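Local atomic coordinates of NADH dehydrogenase, putative (Plasmodium falciparum, PDB entry 5JWC), a protein that oxidises NADH and probably passes the electrons through its bound FAD to ubiquinone, as a type II NADH dehydrogenase of the malaria parasite. Residues A[137-142]-A[301-306]; A[313-318]-A[327-332]; A[29-34]-A[131-136]. All coordinates share one frame; numbering follows the deposited sequence.

Contact 1 of 3, residues A[137-142]-A[301-306]. With FAD (flavin-adenine dinucleotide), chain C.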
loop_
_atom_site.group_PDB
_atom_site.type_symbol
_atom_site.label_atom_id
_atom_site.label_comp_id
_atom_site.label_asym_id
_atom_site.label_seq_id
_atom_site.Cartn_x
_atom_site.Cartn_y
_atom_site.Cartn_z
ATOM N N GLY A 137 17.367 16.572 -7.483
ATOM C CA GLY A 137 17.806 15.271 -7.940
ATOM C C GLY A 137 17.868 15.146 -9.453
ATOM O O GLY A 137 18.205 16.096 -10.155
ATOM N N ALA A 138 17.583 13.943 -9.940
ATOM C CA ALA A 138 17.624 13.631 -11.353
ATOM C C ALA A 138 16.427 12.744 -11.727
ATOM O O ALA A 138 15.621 12.384 -10.860
ATOM C CB ALA A 138 18.942 12.953 -11.697
ATOM N N LYS A 139 16.280 12.421 -13.008
ATOM C CA LYS A 139 15.196 11.534 -13.427
ATOM C C LYS A 139 15.727 10.361 -14.229
ATOM O O LYS A 139 16.935 10.261 -14.494
ATOM C CB LYS A 139 14.116 12.307 -14.201
ATOM C CG LYS A 139 14.492 12.905 -15.551
ATOM C CD LYS A 139 13.278 13.713 -16.070
ATOM C CE LYS A 139 13.529 14.411 -17.400
ATOM N NZ LYS A 139 14.138 13.463 -18.372
ATOM N N THR A 140 14.838 9.432 -14.561
ATOM C CA THR A 140 15.261 8.222 -15.248
ATOM C C THR A 140 15.696 8.564 -16.675
ATOM O O THR A 140 15.155 9.475 -17.297
ATOM C CB THR A 140 14.143 7.143 -15.273
ATOM O OG1 THR A 140 13.547 7.016 -13.971
ATOM C CG2 THR A 140 14.711 5.790 -15.701
ATOM N N ASN A 141 16.700 7.852 -17.165
ATOM C CA ASN A 141 17.196 8.043 -18.525
ATOM C C ASN A 141 17.077 6.766 -19.351
ATOM O O ASN A 141 17.650 5.741 -18.997
ATOM C CB ASN A 141 18.651 8.506 -18.504
ATOM C CG ASN A 141 19.173 8.869 -19.888
ATOM O OD1 ASN A 141 18.416 8.925 -20.863
ATOM N ND2 ASN A 141 20.476 9.137 -19.973
ATOM N N THR A 142 16.343 6.844 -20.453
ATOM C CA THR A 142 16.124 5.699 -21.337
ATOM C C THR A 142 17.174 5.576 -22.437
ATOM O O THR A 142 17.109 4.647 -23.250
ATOM C CB THR A 142 14.771 5.775 -22.032
ATOM O OG1 THR A 142 14.789 6.855 -22.979
ATOM C CG2 THR A 142 13.659 5.994 -21.017
ATOM N N GLN A 301 18.892 14.831 -16.356
ATOM C CA GLN A 301 18.589 16.018 -15.584
ATOM C C GLN A 301 17.110 16.353 -15.655
ATOM O O GLN A 301 16.460 16.111 -16.665
ATOM C CB GLN A 301 19.429 17.202 -16.071
ATOM C CG GLN A 301 20.895 17.057 -15.716
ATOM C CD GLN A 301 21.092 16.866 -14.210
ATOM O OE1 GLN A 301 20.677 17.718 -13.412
ATOM N NE2 GLN A 301 21.722 15.749 -13.816
ATOM N N THR A 302 16.579 16.906 -14.571
ATOM C CA THR A 302 15.187 17.337 -14.558
ATOM C C THR A 302 14.967 18.477 -15.550
ATOM O O THR A 302 15.900 19.205 -15.886
ATOM C CB THR A 302 14.769 17.824 -13.181
ATOM O OG1 THR A 302 15.634 18.899 -12.785
ATOM C CG2 THR A 302 14.862 16.689 -12.163
ATOM N N THR A 303 13.722 18.656 -15.975
ATOM C CA THR A 303 13.374 19.761 -16.864
ATOM C C THR A 303 13.667 21.101 -16.192
ATOM O O THR A 303 14.158 22.035 -16.830
ATOM C CB THR A 303 11.887 19.687 -17.306
ATOM O OG1 THR A 303 11.036 19.809 -16.161
ATOM C CG2 THR A 303 11.610 18.362 -17.978
ATOM N N LEU A 304 13.418 21.189 -14.893
ATOM C CA LEU A 304 13.701 22.427 -14.168
ATOM C C LEU A 304 15.163 22.867 -14.311
ATOM O O LEU A 304 15.456 24.051 -14.547
ATOM C CB LEU A 304 13.377 22.255 -12.686
ATOM C CG LEU A 304 13.885 23.369 -11.768
ATOM C CD1 LEU A 304 13.245 24.700 -12.183
ATOM C CD2 LEU A 304 13.619 23.089 -10.314
ATOM N N ILE A 305 16.077 21.909 -14.175
ATOM C CA ILE A 305 17.502 22.205 -14.241
ATOM C C ILE A 305 17.887 22.607 -15.671
ATOM O O ILE A 305 18.651 23.554 -15.874
ATOM C CB ILE A 305 18.348 20.988 -13.777
ATOM C CG1 ILE A 305 18.207 20.770 -12.268
ATOM C CG2 ILE A 305 19.797 21.176 -14.122
ATOM C CD1 ILE A 305 18.743 21.901 -11.400
ATOM N N GLN A 306 17.347 21.877 -16.643
ATOM C CA GLN A 306 17.541 22.166 -18.065
ATOM C C GLN A 306 17.121 23.591 -18.404
ATOM O O GLN A 306 17.814 24.278 -19.158
ATOM C CB GLN A 306 16.751 21.186 -18.929
ATOM C CG GLN A 306 17.277 19.758 -18.918
ATOM C CD GLN A 306 16.483 18.858 -19.848
ATOM O OE1 GLN A 306 16.384 19.126 -21.043
ATOM N NE2 GLN A 306 15.909 17.781 -19.302
HETATM P PA FAD C . 16.518 12.704 -4.553
HETATM O O1A FAD C . 16.037 11.841 -5.684
HETATM O O2A FAD C . 16.813 11.956 -3.302
HETATM O O5B FAD C . 15.460 13.881 -4.259
HETATM C C5B FAD C . 15.032 14.768 -5.268
HETATM C C4B FAD C . 13.771 15.435 -4.743
HETATM O O4B FAD C . 13.435 16.521 -5.582
HETATM C C3B FAD C . 12.581 14.471 -4.751
HETATM O O3B FAD C . 11.825 14.683 -3.578
HETATM C C2B FAD C . 11.755 14.945 -5.926
HETATM O O2B FAD C . 10.387 14.685 -5.716
HETATM C C1B FAD C . 12.057 16.438 -5.870
HETATM N N9A FAD C . 11.824 17.172 -7.116
HETATM C C8A FAD C . 12.016 16.738 -8.406
HETATM N N7A FAD C . 11.689 17.761 -9.236
HETATM C C5A FAD C . 11.301 18.824 -8.498
HETATM C C6A FAD C . 10.875 20.095 -8.851
HETATM N N6A FAD C . 10.869 20.472 -10.129
HETATM N N1A FAD C . 10.550 20.989 -7.856
HETATM C C2A FAD C . 10.646 20.618 -6.527
HETATM N N3A FAD C . 11.068 19.347 -6.184
HETATM C C4A FAD C . 11.382 18.467 -7.161
HETATM N N1 FAD C . 23.073 6.067 -2.879
HETATM C C2 FAD C . 23.959 5.613 -1.941
HETATM O O2 FAD C . 24.808 6.377 -1.496
HETATM N N3 FAD C . 23.898 4.309 -1.477
HETATM C C4 FAD C . 22.947 3.436 -1.935
HETATM O O4 FAD C . 22.912 2.281 -1.492
HETATM C C4X FAD C . 22.032 3.889 -2.878
HETATM N N5 FAD C . 21.056 3.050 -3.370
HETATM C C5X FAD C . 20.153 3.528 -4.312
HETATM C C6 FAD C . 19.158 2.696 -4.791
HETATM C C7 FAD C . 18.241 3.144 -5.736
HETATM C C7M FAD C . 17.180 2.193 -6.238
HETATM C C8 FAD C . 18.310 4.453 -6.196
HETATM C C8M FAD C . 17.334 4.959 -7.216
HETATM C C9 FAD C . 19.311 5.297 -5.712
HETATM C C9A FAD C . 20.227 4.841 -4.766
HETATM N N10 FAD C . 21.218 5.673 -4.275
HETATM C C10 FAD C . 22.102 5.207 -3.340
HETATM C "C1'" FAD C . 21.372 7.079 -4.777
HETATM C "C2'" FAD C . 20.586 8.130 -4.038
HETATM O "O2'" FAD C . 19.231 7.776 -4.051
HETATM C "C3'" FAD C . 20.732 9.429 -4.811
HETATM O "O3'" FAD C . 22.090 9.744 -5.013
HETATM C "C4'" FAD C . 20.040 10.501 -3.987
HETATM O "O4'" FAD C . 18.662 10.272 -4.125
HETATM C "C5'" FAD C . 20.389 11.912 -4.435
HETATM O "O5'" FAD C . 19.749 12.803 -3.546
HETATM P P FAD C . 19.004 14.109 -4.126
HETATM O O1P FAD C . 18.496 14.939 -2.969
HETATM O O2P FAD C . 19.989 14.804 -5.025
HETATM O O3P FAD C . 17.813 13.525 -5.057
HETATM O O HOH W 1 18.071 17.544 -12.315
#
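Lys139 runs its aliphatic chain past the carbonyl oxygen of Gln301. The nearest approach is from Lys139 CE to Gln301 O, 3.5 Å. CG stands between the backbone N and the carbonyl carbon of Lys139 (chi1 66°), and the chain runs straight from there to CE before bending at chi4. This brings the methylenes alongside the turn into the helix. Lys139 CE is also 4.4 Å from Thr303 CG2. The same Gln301 O accepts a hydrogen bond from Gln306 NE2 at 3.2 Å. That donor sits above the carbonyl plane, 48° out of it.

The polar link between 137-142 and 301-306 is a water. It donates to Gly137 O at 2.6 Å. It also donates to Gln301 OE1 and accepts from Thr302 N, each at 2.8 Å. One water thus ties a backbone carbonyl of one segment to the start of the other. Beside it, the methyl CG2 of Thr302 rests 3.9 Å from Gly137 O. Thr302 is also the N-cap of the helix, and its OG1 accepts a weak bond from Ile305 N.

Gly137 and Leu304 both belong to the FAD pocket. Gly137 passes close to the FAD diphosphate, where its CA lies 3.4 Å from FAD O3P, and its positive phi suits a residue without a side chain. Leu304 reaches the adenine end of the same cofactor. Strand 138-140 pairs antiparallel with strand 299-301, through backbone bonds between Lys139 and Ala300. Strand 299-301 leads directly into helix 303-309, and Thr302 and Ile305 pack on Val136, just beyond strand 131-134.

Contact 2 of 3, residues A[313-318]-A[327-332]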
loop_
_atom_site.group_PDB
_atom_site.type_symbol
_atom_site.label_atom_id
_atom_site.label_comp_id
_atom_site.label_asym_id
_atom_site.label_seq_id
_atom_site.Cartn_x
_atom_site.Cartn_y
_atom_site.Cartn_z
ATOM N N PRO A 313 23.863 32.932 -18.255
ATOM C CA PRO A 313 24.710 33.102 -19.444
ATOM C C PRO A 313 25.973 32.245 -19.404
ATOM O O PRO A 313 26.160 31.421 -20.300
ATOM C CB PRO A 313 25.037 34.606 -19.438
ATOM C CG PRO A 313 24.721 35.079 -18.043
ATOM C CD PRO A 313 23.598 34.209 -17.569
ATOM N N VAL A 314 26.790 32.393 -18.369
ATOM C CA VAL A 314 27.986 31.563 -18.224
ATOM C C VAL A 314 27.705 30.040 -18.245
ATOM O O VAL A 314 28.566 29.268 -18.661
ATOM C CB VAL A 314 28.764 31.935 -16.941
ATOM C CG1 VAL A 314 28.207 31.214 -15.727
ATOM C CG2 VAL A 314 30.245 31.637 -17.111
ATOM N N GLN A 315 26.519 29.598 -17.820
ATOM C CA GLN A 315 26.220 28.159 -17.807
ATOM C C GLN A 315 25.288 27.718 -18.947
ATOM O O GLN A 315 24.870 26.555 -18.995
ATOM C CB GLN A 315 25.586 27.745 -16.461
ATOM C CG GLN A 315 26.438 28.009 -15.227
ATOM C CD GLN A 315 26.257 26.932 -14.166
ATOM O OE1 GLN A 315 26.073 25.757 -14.486
ATOM N NE2 GLN A 315 26.318 27.328 -12.897
ATOM N N ALA A 316 24.995 28.629 -19.872
ATOM C CA ALA A 316 23.920 28.439 -20.850
ATOM C C ALA A 316 23.984 27.156 -21.662
ATOM O O ALA A 316 22.946 26.621 -22.039
ATOM C CB ALA A 316 23.867 29.638 -21.786
ATOM N N ASN A 317 25.177 26.648 -21.943
ATOM C CA ASN A 317 25.267 25.424 -22.731
ATOM C C ASN A 317 25.793 24.228 -21.944
ATOM O O ASN A 317 26.251 23.244 -22.532
ATOM C CB ASN A 317 26.141 25.657 -23.971
ATOM C CG ASN A 317 25.878 27.008 -24.630
ATOM O OD1 ASN A 317 26.563 27.999 -24.361
ATOM N ND2 ASN A 317 24.869 27.049 -25.498
ATOM N N ASN A 318 25.714 24.307 -20.616
ATOM C CA ASN A 318 26.065 23.173 -19.764
ATOM C C ASN A 318 25.026 22.074 -19.810
ATOM O O ASN A 318 23.867 22.328 -20.119
ATOM C CB ASN A 318 26.267 23.623 -18.320
ATOM C CG ASN A 318 27.490 24.483 -18.154
ATOM O OD1 ASN A 318 28.311 24.577 -19.063
ATOM N ND2 ASN A 318 27.660 25.059 -16.970
ATOM N N LEU A 327 29.416 25.206 -2.796
ATOM C CA LEU A 327 28.132 24.693 -3.285
ATOM C C LEU A 327 27.227 25.799 -3.811
ATOM O O LEU A 327 26.031 25.577 -4.013
ATOM C CB LEU A 327 27.396 23.871 -2.203
ATOM C CG LEU A 327 28.167 22.691 -1.624
ATOM C CD1 LEU A 327 27.316 21.838 -0.676
ATOM C CD2 LEU A 327 28.711 21.834 -2.758
ATOM N N ARG A 328 27.805 26.979 -4.047
ATOM C CA ARG A 328 27.059 28.091 -4.644
ATOM C C ARG A 328 26.970 27.941 -6.149
ATOM O O ARG A 328 27.973 27.697 -6.805
ATOM C CB ARG A 328 27.713 29.439 -4.289
ATOM C CG ARG A 328 27.746 29.684 -2.789
ATOM C CD ARG A 328 28.521 30.930 -2.396
ATOM N NE ARG A 328 29.879 30.900 -2.923
ATOM C CZ ARG A 328 30.758 31.880 -2.766
ATOM N NH1 ARG A 328 31.975 31.763 -3.284
ATOM N NH2 ARG A 328 30.424 32.968 -2.088
ATOM N N VAL A 329 25.769 28.078 -6.699
ATOM C CA VAL A 329 25.587 28.027 -8.138
ATOM C C VAL A 329 26.404 29.130 -8.814
ATOM O O VAL A 329 26.383 30.273 -8.372
ATOM C CB VAL A 329 24.112 28.174 -8.518
ATOM C CG1 VAL A 329 23.958 28.297 -10.039
ATOM C CG2 VAL A 329 23.300 26.972 -7.974
ATOM N N ILE A 330 27.135 28.771 -9.866
ATOM C CA ILE A 330 28.062 29.689 -10.534
ATOM C C ILE A 330 27.323 30.569 -11.553
ATOM O O ILE A 330 26.500 30.077 -12.321
ATOM C CB ILE A 330 29.198 28.898 -11.239
ATOM C CG1 ILE A 330 30.073 28.168 -10.207
ATOM C CG2 ILE A 330 30.048 29.814 -12.128
ATOM C CD1 ILE A 330 31.090 27.187 -10.820
ATOM N N GLY A 331 27.609 31.870 -11.550
ATOM C CA GLY A 331 26.966 32.789 -12.475
ATOM C C GLY A 331 25.768 33.505 -11.868
ATOM O O GLY A 331 24.905 34.008 -12.591
ATOM N N ILE A 332 25.707 33.531 -10.539
ATOM C CA ILE A 332 24.645 34.223 -9.817
ATOM C C ILE A 332 25.262 35.335 -8.980
ATOM O O ILE A 332 25.841 35.072 -7.920
ATOM C CB ILE A 332 23.824 33.286 -8.874
ATOM C CG1 ILE A 332 23.455 31.951 -9.548
ATOM C CG2 ILE A 332 22.589 34.015 -8.351
ATOM C CD1 ILE A 332 22.504 32.064 -10.753
#
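Gln315 and Ile330 make the one hydrogen bond between 313-318 and 327-332. Gln315 NE2 donates to Ile330 O at 2.8 Å, and the N-H points almost straight at the oxygen (172°). The donor lies in the carbonyl plane, on a lone pair, and the oxygen lies in the amide plane of Gln315. CG is anti to the carbonyl carbon of Gln315 (chi1 -59°), and a bend at chi2 carries the amide to the other loop. NE2 gives a second hydrogen bond to Lys322 O.

A hydrogen bond between side-chain amides steadies the other end of this group. Asn318 ND2 donates to Gln315 OE1 at 3.0 Å, with the donor tilted from the carbonyl plane. It spans a type I beta turn from Gln315 to Asn318, which is closed by Asn318 N bonding to Gln315 O.

The apolar contacts are fewer. Val314 CG1 lies 3.8 Å from Gly331 CA and 4.3 Å from Ile330 CG2. Gly331 has no side chain, so Val314 CG1 packs directly against its CA, and its positive phi suits glycine. Val329 CG1 packs beside the amide, 3.8 Å from Gln315 NE2, and Val329 also packs on Leu321 and on strand 337-339.

Both loops flank strand 321-323, and Ile330 is hydrogen-bonded to Lys322, backbone to backbone. The contact thus joins the two ends of a short excursion between helix 303-309 and strand 337-339. Its chemistry implies an amide held in place at both ends. The buried Gln315 gives its oxygen to Asn318 and its nitrogen to two backbone carbonyls. One straight hydrogen bond, with a small apolar contact beside it, joins the loops, and the other two bonds of the Gln315 amide fix its rotation.

Contact 3 of 3, residues A[29-34]-A[131-136]. With FAD (flavin-adenine dinucleotide), chain C.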
loop_
_atom_site.group_PDB
_atom_site.type_symbol
_atom_site.label_atom_id
_atom_site.label_comp_id
_atom_site.label_asym_id
_atom_site.label_seq_id
_atom_site.Cartn_x
_atom_site.Cartn_y
_atom_site.Cartn_z
ATOM N N GLU A 29 15.168 35.823 7.425
ATOM C CA GLU A 29 15.532 35.486 6.058
ATOM C C GLU A 29 14.904 34.166 5.629
ATOM O O GLU A 29 14.837 33.203 6.397
ATOM C CB GLU A 29 17.051 35.446 5.883
ATOM C CG GLU A 29 17.653 36.835 5.639
ATOM C CD GLU A 29 19.163 36.827 5.657
ATOM O OE1 GLU A 29 19.761 35.974 6.355
ATOM O OE2 GLU A 29 19.757 37.651 4.939
ATOM N N LYS A 30 14.431 34.162 4.392
ATOM C CA LYS A 30 13.706 33.037 3.843
ATOM C C LYS A 30 14.623 32.075 3.068
ATOM O O LYS A 30 15.288 32.476 2.102
ATOM C CB LYS A 30 12.597 33.527 2.912
ATOM C CG LYS A 30 11.324 32.729 3.024
ATOM C CD LYS A 30 10.142 33.417 2.329
ATOM C CE LYS A 30 9.287 32.358 1.606
ATOM N NZ LYS A 30 8.249 32.916 0.682
ATOM N N ILE A 31 14.645 30.815 3.494
ATOM C CA ILE A 31 15.293 29.759 2.724
ATOM C C ILE A 31 14.227 28.860 2.106
ATOM O O ILE A 31 13.407 28.280 2.822
ATOM C CB ILE A 31 16.226 28.881 3.586
ATOM C CG1 ILE A 31 17.281 29.711 4.311
ATOM C CG2 ILE A 31 16.877 27.817 2.719
ATOM C CD1 ILE A 31 18.069 28.914 5.346
ATOM N N ILE A 32 14.230 28.753 0.785
ATOM C CA ILE A 32 13.404 27.767 0.114
ATOM C C ILE A 32 14.269 26.564 -0.264
ATOM O O ILE A 32 15.314 26.720 -0.893
ATOM C CB ILE A 32 12.727 28.328 -1.152
ATOM C CG1 ILE A 32 11.682 29.404 -0.790
ATOM C CG2 ILE A 32 12.078 27.208 -1.940
ATOM C CD1 ILE A 32 10.848 29.830 -1.970
ATOM N N ILE A 33 13.842 25.377 0.148
ATOM C CA ILE A 33 14.488 24.127 -0.252
ATOM C C ILE A 33 13.662 23.463 -1.345
ATOM O O ILE A 33 12.461 23.214 -1.155
ATOM C CB ILE A 33 14.603 23.164 0.928
ATOM C CG1 ILE A 33 15.294 23.829 2.101
ATOM C CG2 ILE A 33 15.326 21.859 0.518
ATOM C CD1 ILE A 33 15.006 23.095 3.399
ATOM N N LEU A 34 14.278 23.176 -2.486
ATOM C CA LEU A 34 13.566 22.464 -3.531
ATOM C C LEU A 34 13.950 20.997 -3.463
ATOM O O LEU A 34 15.109 20.656 -3.678
ATOM C CB LEU A 34 13.888 23.010 -4.912
ATOM C CG LEU A 34 13.615 24.492 -5.142
ATOM C CD1 LEU A 34 13.899 24.823 -6.621
ATOM C CD2 LEU A 34 12.172 24.831 -4.749
ATOM N N TYR A 131 17.320 32.881 0.214
ATOM C CA TYR A 131 18.245 31.847 -0.256
ATOM C C TYR A 131 17.469 30.698 -0.863
ATOM O O TYR A 131 16.394 30.335 -0.374
ATOM C CB TYR A 131 19.109 31.314 0.878
ATOM C CG TYR A 131 19.978 32.333 1.552
ATOM C CD1 TYR A 131 21.194 32.715 1.005
ATOM C CD2 TYR A 131 19.579 32.924 2.741
ATOM C CE1 TYR A 131 21.998 33.659 1.642
ATOM C CE2 TYR A 131 20.358 33.856 3.371
ATOM C CZ TYR A 131 21.566 34.222 2.827
ATOM O OH TYR A 131 22.327 35.168 3.483
ATOM N N LEU A 132 18.040 30.106 -1.905
ATOM C CA LEU A 132 17.434 28.971 -2.568
ATOM C C LEU A 132 18.391 27.767 -2.548
ATOM O O LEU A 132 19.540 27.862 -3.010
ATOM C CB LEU A 132 17.069 29.334 -3.993
ATOM C CG LEU A 132 16.324 28.279 -4.803
ATOM C CD1 LEU A 132 14.961 27.935 -4.186
ATOM C CD2 LEU A 132 16.189 28.744 -6.237
ATOM N N ILE A 133 17.922 26.645 -2.006
ATOM C CA ILE A 133 18.702 25.405 -2.006
ATOM C C ILE A 133 18.132 24.425 -3.028
ATOM O O ILE A 133 17.084 23.807 -2.811
ATOM C CB ILE A 133 18.702 24.733 -0.627
ATOM C CG1 ILE A 133 18.811 25.780 0.502
ATOM C CG2 ILE A 133 19.810 23.673 -0.551
ATOM C CD1 ILE A 133 20.109 26.570 0.510
ATOM N N ILE A 134 18.791 24.289 -4.167
ATOM C CA ILE A 134 18.262 23.405 -5.200
ATOM C C ILE A 134 18.735 21.956 -4.980
ATOM O O ILE A 134 19.928 21.648 -5.046
ATOM C CB ILE A 134 18.651 23.877 -6.600
ATOM C CG1 ILE A 134 18.267 25.355 -6.797
ATOM C CG2 ILE A 134 18.037 22.958 -7.687
ATOM C CD1 ILE A 134 18.591 25.892 -8.195
ATOM N N ALA A 135 17.779 21.082 -4.698
ATOM C CA ALA A 135 18.073 19.678 -4.437
ATOM C C ALA A 135 17.038 18.790 -5.122
ATOM O O ALA A 135 16.435 17.923 -4.479
ATOM C CB ALA A 135 18.093 19.410 -2.940
ATOM N N VAL A 136 16.835 19.004 -6.417
ATOM C CA VAL A 136 15.747 18.339 -7.155
ATOM C C VAL A 136 16.136 16.996 -7.743
ATOM O O VAL A 136 15.336 16.347 -8.420
ATOM C CB VAL A 136 15.218 19.230 -8.287
ATOM C CG1 VAL A 136 14.655 20.517 -7.693
ATOM C CG2 VAL A 136 16.350 19.528 -9.327
HETATM P PA FAD C . 16.518 12.704 -4.553
HETATM O O1A FAD C . 16.037 11.841 -5.684
HETATM O O2A FAD C . 16.813 11.956 -3.302
HETATM O O5B FAD C . 15.460 13.881 -4.259
HETATM C C5B FAD C . 15.032 14.768 -5.268
HETATM C C4B FAD C . 13.771 15.435 -4.743
HETATM O O4B FAD C . 13.435 16.521 -5.582
HETATM C C3B FAD C . 12.581 14.471 -4.751
HETATM O O3B FAD C . 11.825 14.683 -3.578
HETATM C C2B FAD C . 11.755 14.945 -5.926
HETATM O O2B FAD C . 10.387 14.685 -5.716
HETATM C C1B FAD C . 12.057 16.438 -5.870
HETATM N N9A FAD C . 11.824 17.172 -7.116
HETATM C C8A FAD C . 12.016 16.738 -8.406
HETATM N N7A FAD C . 11.689 17.761 -9.236
HETATM C C5A FAD C . 11.301 18.824 -8.498
HETATM C C6A FAD C . 10.875 20.095 -8.851
HETATM N N6A FAD C . 10.869 20.472 -10.129
HETATM N N1A FAD C . 10.550 20.989 -7.856
HETATM C C2A FAD C . 10.646 20.618 -6.527
HETATM N N3A FAD C . 11.068 19.347 -6.184
HETATM C C4A FAD C . 11.382 18.467 -7.161
HETATM N N1 FAD C . 23.073 6.067 -2.879
HETATM C C2 FAD C . 23.959 5.613 -1.941
HETATM O O2 FAD C . 24.808 6.377 -1.496
HETATM N N3 FAD C . 23.898 4.309 -1.477
HETATM C C4 FAD C . 22.947 3.436 -1.935
HETATM O O4 FAD C . 22.912 2.281 -1.492
HETATM C C4X FAD C . 22.032 3.889 -2.878
HETATM N N5 FAD C . 21.056 3.050 -3.370
HETATM C C5X FAD C . 20.153 3.528 -4.312
HETATM C C6 FAD C . 19.158 2.696 -4.791
HETATM C C7 FAD C . 18.241 3.144 -5.736
HETATM C C7M FAD C . 17.180 2.193 -6.238
HETATM C C8 FAD C . 18.310 4.453 -6.196
HETATM C C8M FAD C . 17.334 4.959 -7.216
HETATM C C9 FAD C . 19.311 5.297 -5.712
HETATM C C9A FAD C . 20.227 4.841 -4.766
HETATM N N10 FAD C . 21.218 5.673 -4.275
HETATM C C10 FAD C . 22.102 5.207 -3.340
HETATM C "C1'" FAD C . 21.372 7.079 -4.777
HETATM C "C2'" FAD C . 20.586 8.130 -4.038
HETATM O "O2'" FAD C . 19.231 7.776 -4.051
HETATM C "C3'" FAD C . 20.732 9.429 -4.811
HETATM O "O3'" FAD C . 22.090 9.744 -5.013
HETATM C "C4'" FAD C . 20.040 10.501 -3.987
HETATM O "O4'" FAD C . 18.662 10.272 -4.125
HETATM C "C5'" FAD C . 20.389 11.912 -4.435
HETATM O "O5'" FAD C . 19.749 12.803 -3.546
HETATM P P FAD C . 19.004 14.109 -4.126
HETATM O O1P FAD C . 18.496 14.939 -2.969
HETATM O O2P FAD C . 19.989 14.804 -5.025
HETATM O O3P FAD C . 17.813 13.525 -5.057
#
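Ile31 and Ile133 meet on one face of the sheet, diagonally from one strand to the next. Ile31 CG2 touches Ile133 CG1 at 3.6 Å. Tyr131 extends from the same face. Its ring edge meets the carboxylate of Glu29, with Glu29 OE1 3.7 Å from Tyr131 CE2 and close to the ring plane. The carboxylate and ring planes are nearly perpendicular (86°). Beyond the pair, Glu29 OE2 is hydrogen-bonded to His443, and Phe438 packs edge-to-face on Tyr131.

On the other face, one methyl of Leu132 touches two neighbours. Its CD1 lies 3.7 Å from Ile32 CG2 and 3.8 Å from Leu34 CG. CG of Leu132 is anti to the backbone N (chi1 -176°), which lets CD1 reach across to strand 30-34. Further along, Leu34 CB packs on Val136 CG1 at 3.8 Å.

Four backbone hydrogen bonds join the parallel strands, alternating in direction from Tyr131 N to Lys30 O up to Leu34 N to Ile133 O. A fifth, more bent, follows from Ala135 N to Leu34 O.

Past the strands, Val136 CA comes within 3.3 Å of FAD O4B, and Val136 CG1 packs near the adenine. Strand 30-34 also pairs with strand 53-57, and strand 131-134 with 337-339. Strand 30-34 leads into the glycines Gly35, Gly37 and Gly40, consistent with a GxGxxG turn. Parallel central strands with the dinucleotide at their C-terminal ends are typical of the Rossmann-type FAD-binding fold of pyridine nucleotide-disulphide oxidoreductases.

Contact 3 is the buried one, and contacts 1 and 2 are only partly buried. Contact 3 joins neighbouring strands of the main sheet through regular backbone bonding and branched aliphatic side chains. The first segment of contact 1 follows directly on 131-136, and the two contacts meet at Val136. Both reach FAD, but contact 1 relies on a water and a lysine chain rather than on a continuous apolar face. Contact 2 touches neither of the others. It lies in loops, with its centre about 17 Å from the centres of both, and depends on hydrogen bonding by side-chain amides. It still borders strand 337-339, the neighbour of strand 131-134.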